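Local coordinates for protein CalsepRRP (Calystegia sepium, PDB 1JY5) that resembles the T2 ribonucleases, enzymes that bind and cleave RNA, but may itself lack that activity, at residues A[120-123]-A[124-127]; A[169-173]-A[174-178]. All coordinates share one frame; numbering follows the deposited sequence.

Contact 1: residues A[120-123]-A[124-127]; sequences FSTT and LMLY. Unlike the reference sequence in segment 120-123: Thr123 (reference Ala).
Leu124 N donates to Phe120 O at 3.0 Å, and the Leu124 side chain packs over the same carbonyl oxygen. These residues form about two turns of helix 116-129. Three more i to i+4 bonds follow. Met125 N reaches Ser121 O at 2.9 Å and Leu126 N reaches Thr122 O at 3.1 Å. Tyr127 N meets Thr123 O at 2.9 Å. The Leu126 bond is the straightest of the four, with 169° at its hydrogen.

The tight side belongs to Phe120, Thr123, Leu124 and Tyr127. In Leu124, chi1 of -84° swings CG beside the backbone N and back along the helix. Leu124 CD1 is modelled 3.0 Å from Phe120 O, shorter than an ordinary van der Waals contact, so the exact placing of this methyl is doubtful. Outward, Leu124 meets Ile42, Leu75 and Trp79, and the Phe120 ring also meets Trp79. Replacing Leu124 by an alanine would probably open a gap against Ile42, Leu75 and Trp79. Tyr127 lays CB 3.3 Å from Thr123 O, and its ring then runs away from that turn. Leu126 is buried as well and sets CG 3.5 Å from Thr122 O.

The looser side is Ser121, Thr122 and Met125. Met125 is exposed, and its methyl CE lies 4.4 Å from Thr122 CG2. With chi3 at 77° the Met125 chain bends at its tip and brings CE back along Thr122. Ser121 and Thr122 are partly exposed.

The chemistry is that of a partly amphipathic helix. Backbone bonds supply the polar links between the turns. The Ser121, Thr122 and Thr123 hydroxyls bond one turn earlier, to the carbonyls of Tyr117, Glu118 and Tyr119, while Tyr127 OH reaches Phe40 O of strand 40-48. The packed face is mostly hydrocarbon, but it also takes in a threonine and a tyrosine.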
ATOM      1  N   PHE A 120      -7.485   9.240   4.300  1.00 13.24           N
ATOM      2  CA  PHE A 120      -6.510   9.406   3.223  1.00 13.73           C
ATOM      3  C   PHE A 120      -5.265  10.227   3.589  1.00 11.89           C
ATOM      4  O   PHE A 120      -4.146   9.871   3.199  1.00 10.32           O
ATOM      5  CB  PHE A 120      -7.186   9.998   1.974  1.00 13.20           C
ATOM      6  CG  PHE A 120      -8.104   9.031   1.265  1.00 15.32           C
ATOM      7  CD1 PHE A 120      -9.483   9.079   1.460  1.00 14.17           C
ATOM      8  CD2 PHE A 120      -7.583   8.045   0.430  1.00 15.91           C
ATOM      9  CE1 PHE A 120     -10.330   8.153   0.838  1.00 14.39           C
ATOM     10  CE2 PHE A 120      -8.421   7.115  -0.197  1.00 15.88           C
ATOM     11  CZ  PHE A 120      -9.798   7.170   0.009  1.00 13.77           C
ATOM     12  N   SER A 121      -5.454  11.319   4.327  1.00 12.53           N
ATOM     13  CA  SER A 121      -4.329  12.163   4.735  1.00 13.94           C
ATOM     14  C   SER A 121      -3.414  11.437   5.719  1.00 13.79           C
ATOM     15  O   SER A 121      -2.187  11.590   5.681  1.00 14.21           O
ATOM     16  CB  SER A 121      -4.827  13.474   5.362  1.00 12.66           C
ATOM     17  OG  SER A 121      -5.626  13.240   6.502  1.00 14.81           O
ATOM     18  N   THR A 122      -4.003  10.637   6.600  1.00 13.29           N
ATOM     19  CA  THR A 122      -3.196   9.906   7.565  1.00 13.69           C
ATOM     20  C   THR A 122      -2.377   8.836   6.846  1.00 15.19           C
ATOM     21  O   THR A 122      -1.223   8.588   7.199  1.00 14.05           O
ATOM     22  CB  THR A 122      -4.084   9.291   8.664  1.00 15.48           C
ATOM     23  OG1 THR A 122      -4.712  10.352   9.399  1.00 13.27           O
ATOM     24  CG2 THR A 122      -3.250   8.452   9.624  1.00 13.40           C
ATOM     25  N   THR A 123      -2.962   8.223   5.821  1.00 14.13           N
ATOM     26  CA  THR A 123      -2.250   7.206   5.062  1.00 17.50           C
ATOM     27  C   THR A 123      -1.061   7.852   4.358  1.00 14.14           C
ATOM     28  O   THR A 123       0.040   7.297   4.335  1.00 15.64           O
ATOM     29  CB  THR A 123      -3.154   6.548   4.009  1.00 18.69           C
ATOM     30  OG1 THR A 123      -4.290   5.965   4.656  1.00 27.12           O
ATOM     31  CG2 THR A 123      -2.401   5.445   3.269  1.00 21.51           C
ATOM     32  N   LEU A 124      -1.283   9.027   3.779  1.00 13.33           N
ATOM     33  CA  LEU A 124      -0.207   9.740   3.098  1.00 13.68           C
ATOM     34  C   LEU A 124       0.885  10.121   4.099  1.00 12.24           C
ATOM     35  O   LEU A 124       2.073  10.006   3.804  1.00 12.62           O
ATOM     36  CB  LEU A 124      -0.753  10.996   2.401  1.00 14.06           C
ATOM     37  CG  LEU A 124      -1.363  10.775   1.007  1.00 16.48           C
ATOM     38  CD1 LEU A 124      -2.179   9.487   0.984  1.00 21.50           C
ATOM     39  CD2 LEU A 124      -2.236  11.967   0.640  1.00 16.35           C
ATOM     40  N   MET A 125       0.479  10.561   5.286  1.00 10.76           N
ATOM     41  CA  MET A 125       1.435  10.946   6.317  1.00 10.80           C
ATOM     42  C   MET A 125       2.388   9.804   6.627  1.00 11.79           C
ATOM     43  O   MET A 125       3.600   9.989   6.628  1.00 13.06           O
ATOM     44  CB  MET A 125       0.709  11.356   7.600  1.00  9.65           C
ATOM     45  CG  MET A 125       1.629  11.834   8.722  1.00  9.57           C
ATOM     46  SD  MET A 125       0.698  12.160  10.243  1.00 15.79           S
ATOM     47  CE  MET A 125       0.439  10.467  10.802  1.00 14.32           C
ATOM     48  N   LEU A 126       1.836   8.626   6.901  1.00 11.59           N
ATOM     49  CA  LEU A 126       2.654   7.457   7.210  1.00 13.96           C
ATOM     50  C   LEU A 126       3.528   7.104   6.007  1.00 14.50           C
ATOM     51  O   LEU A 126       4.709   6.779   6.158  1.00 12.55           O
ATOM     52  CB  LEU A 126       1.756   6.269   7.585  1.00 13.83           C
ATOM     53  CG  LEU A 126       0.922   6.415   8.873  1.00 13.10           C
ATOM     54  CD1 LEU A 126      -0.044   5.248   9.009  1.00 13.51           C
ATOM     55  CD2 LEU A 126       1.854   6.479  10.082  1.00 14.28           C
ATOM     56  N   TYR A 127       2.944   7.183   4.812  1.00 13.45           N
ATOM     57  CA  TYR A 127       3.662   6.884   3.576  1.00 12.29           C
ATOM     58  C   TYR A 127       4.873   7.794   3.388  1.00 14.33           C
ATOM     59  O   TYR A 127       5.938   7.341   2.976  1.00 14.39           O
ATOM     60  CB  TYR A 127       2.728   7.041   2.373  1.00 11.60           C
ATOM     61  CG  TYR A 127       3.428   6.951   1.031  1.00 11.93           C
ATOM     62  CD1 TYR A 127       3.748   5.714   0.464  1.00 13.67           C
ATOM     63  CD2 TYR A 127       3.762   8.105   0.324  1.00 12.90           C
ATOM     64  CE1 TYR A 127       4.378   5.632  -0.783  1.00 14.80           C
ATOM     65  CE2 TYR A 127       4.393   8.036  -0.917  1.00 16.05           C
ATOM     66  CZ  TYR A 127       4.693   6.797  -1.465  1.00 13.74           C
ATOM     67  OH  TYR A 127       5.283   6.733  -2.710  1.00 15.84           O
TER

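Contact 2: residues A[169-173]-A[174-178]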
ATOM      1  N   LYS A 169       4.990  -9.650  -0.430  1.00 19.28           N
ATOM      2  CA  LYS A 169       4.272 -10.511  -1.360  1.00 20.60           C
ATOM      3  C   LYS A 169       4.923 -10.340  -2.728  1.00 21.58           C
ATOM      4  O   LYS A 169       5.336  -9.234  -3.096  1.00 20.62           O
ATOM      5  CB  LYS A 169       2.793 -10.112  -1.438  1.00 22.10           C
ATOM      6  CG  LYS A 169       2.058 -10.113  -0.098  1.00 23.33           C
ATOM      7  CD  LYS A 169       2.063 -11.485   0.558  1.00 24.22           C
ATOM      8  CE  LYS A 169       1.159 -11.514   1.785  1.00 24.53           C
ATOM      9  NZ  LYS A 169       1.218 -12.833   2.470  1.00 24.95           N
ATOM     10  N   CYS A 170       5.010 -11.435  -3.476  1.00 21.65           N
ATOM     11  CA  CYS A 170       5.623 -11.411  -4.798  1.00 24.62           C
ATOM     12  C   CYS A 170       4.702 -11.831  -5.921  1.00 26.96           C
ATOM     13  O   CYS A 170       3.694 -12.498  -5.704  1.00 27.13           O
ATOM     14  CB  CYS A 170       6.871 -12.294  -4.820  1.00 22.05           C
ATOM     15  SG  CYS A 170       8.244 -11.536  -3.923  1.00 23.54           S
ATOM     16  N   LYS A 171       5.076 -11.425  -7.126  1.00 29.34           N
ATOM     17  CA  LYS A 171       4.333 -11.751  -8.325  1.00 33.02           C
ATOM     18  C   LYS A 171       5.317 -12.494  -9.218  1.00 34.53           C
ATOM     19  O   LYS A 171       6.159 -11.879  -9.876  1.00 33.81           O
ATOM     20  CB  LYS A 171       3.851 -10.467  -9.001  1.00 35.28           C
ATOM     21  CG  LYS A 171       2.893 -10.657 -10.156  1.00 38.63           C
ATOM     22  CD  LYS A 171       2.486  -9.300 -10.706  1.00 42.89           C
ATOM     23  CE  LYS A 171       1.491  -9.422 -11.845  1.00 44.88           C
ATOM     24  NZ  LYS A 171       1.128  -8.075 -12.383  1.00 47.60           N
ATOM     25  N   SER A 172       5.225 -13.822  -9.196  1.00 36.96           N
ATOM     26  CA  SER A 172       6.082 -14.702  -9.986  1.00 40.19           C
ATOM     27  C   SER A 172       7.525 -14.742  -9.492  1.00 40.87           C
ATOM     28  O   SER A 172       8.083 -15.818  -9.260  1.00 44.74           O
ATOM     29  CB  SER A 172       6.059 -14.283 -11.457  1.00 41.34           C
ATOM     30  OG  SER A 172       6.827 -15.178 -12.246  1.00 46.34           O
ATOM     31  N   ASP A 173       8.128 -13.568  -9.344  1.00 38.37           N
ATOM     32  CA  ASP A 173       9.506 -13.469  -8.884  1.00 35.39           C
ATOM     33  C   ASP A 173       9.884 -12.033  -8.525  1.00 31.60           C
ATOM     34  O   ASP A 173      10.967 -11.777  -8.001  1.00 32.90           O
ATOM     35  CB  ASP A 173      10.458 -13.976  -9.962  1.00 40.84           C
ATOM     36  CG  ASP A 173      11.896 -13.926  -9.521  1.00 44.95           C
ATOM     37  OD1 ASP A 173      12.237 -14.654  -8.564  1.00 48.44           O
ATOM     38  OD2 ASP A 173      12.682 -13.156 -10.116  1.00 48.87           O
ATOM     39  N   ALA A 174       8.989 -11.100  -8.817  1.00 26.02           N
ATOM     40  CA  ALA A 174       9.225  -9.689  -8.533  1.00 23.81           C
ATOM     41  C   ALA A 174       8.440  -9.229  -7.305  1.00 22.37           C
ATOM     42  O   ALA A 174       7.303  -9.649  -7.095  1.00 20.41           O
ATOM     43  CB  ALA A 174       8.822  -8.855  -9.736  1.00 22.60           C
ATOM     44  N   VAL A 175       9.050  -8.362  -6.504  1.00 21.51           N
ATOM     45  CA  VAL A 175       8.386  -7.833  -5.320  1.00 21.31           C
ATOM     46  C   VAL A 175       7.196  -6.988  -5.769  1.00 20.48           C
ATOM     47  O   VAL A 175       7.352  -6.018  -6.515  1.00 20.23           O
ATOM     48  CB  VAL A 175       9.344  -6.959  -4.485  1.00 22.12           C
ATOM     49  CG1 VAL A 175       8.597  -6.340  -3.305  1.00 21.43           C
ATOM     50  CG2 VAL A 175      10.503  -7.810  -3.984  1.00 20.54           C
ATOM     51  N   GLU A 176       6.003  -7.370  -5.325  1.00 18.06           N
ATOM     52  CA  GLU A 176       4.798  -6.648  -5.697  1.00 19.23           C
ATOM     53  C   GLU A 176       4.233  -5.794  -4.573  1.00 19.33           C
ATOM     54  O   GLU A 176       3.796  -4.668  -4.804  1.00 18.73           O
ATOM     55  CB  GLU A 176       3.717  -7.621  -6.180  1.00 20.72           C
ATOM     56  CG  GLU A 176       2.386  -6.946  -6.464  1.00 22.74           C
ATOM     57  CD  GLU A 176       1.391  -7.856  -7.163  1.00 28.53           C
ATOM     58  OE1 GLU A 176       1.197  -9.003  -6.700  1.00 29.09           O
ATOM     59  OE2 GLU A 176       0.797  -7.414  -8.172  1.00 29.03           O
ATOM     60  N   GLN A 177       4.260  -6.314  -3.352  1.00 19.36           N
ATOM     61  CA  GLN A 177       3.705  -5.576  -2.229  1.00 19.58           C
ATOM     62  C   GLN A 177       4.494  -5.722  -0.932  1.00 19.83           C
ATOM     63  O   GLN A 177       5.004  -6.796  -0.612  1.00 19.71           O
ATOM     64  CB  GLN A 177       2.251  -6.025  -2.018  1.00 19.41           C
ATOM     65  CG  GLN A 177       1.510  -5.380  -0.851  1.00 22.02           C
ATOM     66  CD  GLN A 177       0.039  -5.775  -0.815  1.00 21.36           C
ATOM     67  OE1 GLN A 177      -0.750  -5.359  -1.667  1.00 24.77           O
ATOM     68  NE2 GLN A 177      -0.331  -6.590   0.164  1.00 20.27           N
ATOM     69  N   VAL A 178       4.615  -4.618  -0.201  1.00 18.81           N
ATOM     70  CA  VAL A 178       5.288  -4.624   1.092  1.00 18.87           C
ATOM     71  C   VAL A 178       4.273  -4.121   2.114  1.00 18.30           C
ATOM     72  O   VAL A 178       3.604  -3.113   1.885  1.00 17.82           O
ATOM     73  CB  VAL A 178       6.544  -3.715   1.104  1.00 18.98           C
ATOM     74  CG1 VAL A 178       7.040  -3.521   2.536  1.00 18.22           C
ATOM     75  CG2 VAL A 178       7.658  -4.361   0.272  1.00 19.08           C
TER
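Lys171 and Glu176 both send CG anti to the backbone N, at chi1 -172° and 175°, and their side chains meet at an angle on one face. Lys171 CD lies 3.6 Å from Glu176 OE2. Lys171 NZ stays 4.3 Å from Glu176 OE2, beyond a salt bridge. Glu18 is close to the same carboxylate and may raise the pKa of either acid, which Lys171 would partly offset.

The backbone makes a two-residue hairpin. Lys171 N bonds to Ala174 O at 2.8 Å, almost straight. Lys171 O takes two donors from the same face of its plane, Ala174 N at 3.1 Å and Asp173 N at 2.6 Å. The latter closes a gamma turn around Ser172.

A classic beta bulge sets Glu176 and Gln177 against the single Lys169. Lys169 O accepts from Glu176 N at 3.0 Å and Gln177 N at 3.1 Å. Lys169 N returns a bond to Gln177 O.

Cys170 SG lies beside Val175 and is tied to Cys198 by a disulfide. Val202 of strand 201-202 touches both Cys170 and Val175. Thr17 of helix 15-18 lies against Lys171, Ala174 and Glu176, while strand 7-14 pairs with strand 174-182.

Contact 1 comes first along the chain and is complete before contact 2 begins. They stand in series, neither nested nor crossed. Contact 1 closes only successive turns of helix 116-129. After helices 132-137 and 151-162, contact 2 closes the short hairpin between strands 167-171 and 174-182. Their centres are 23 Å apart, on opposite sides of the chain's centre, and their nearest atoms stay about 9 Å apart. The link between them is the main antiparallel sheet. The helix packs on strands 7-14 and 40-48, and strand 174-182 pairs with 7-14. One contact thus belongs to a helix covering the sheet, the other to strands within it.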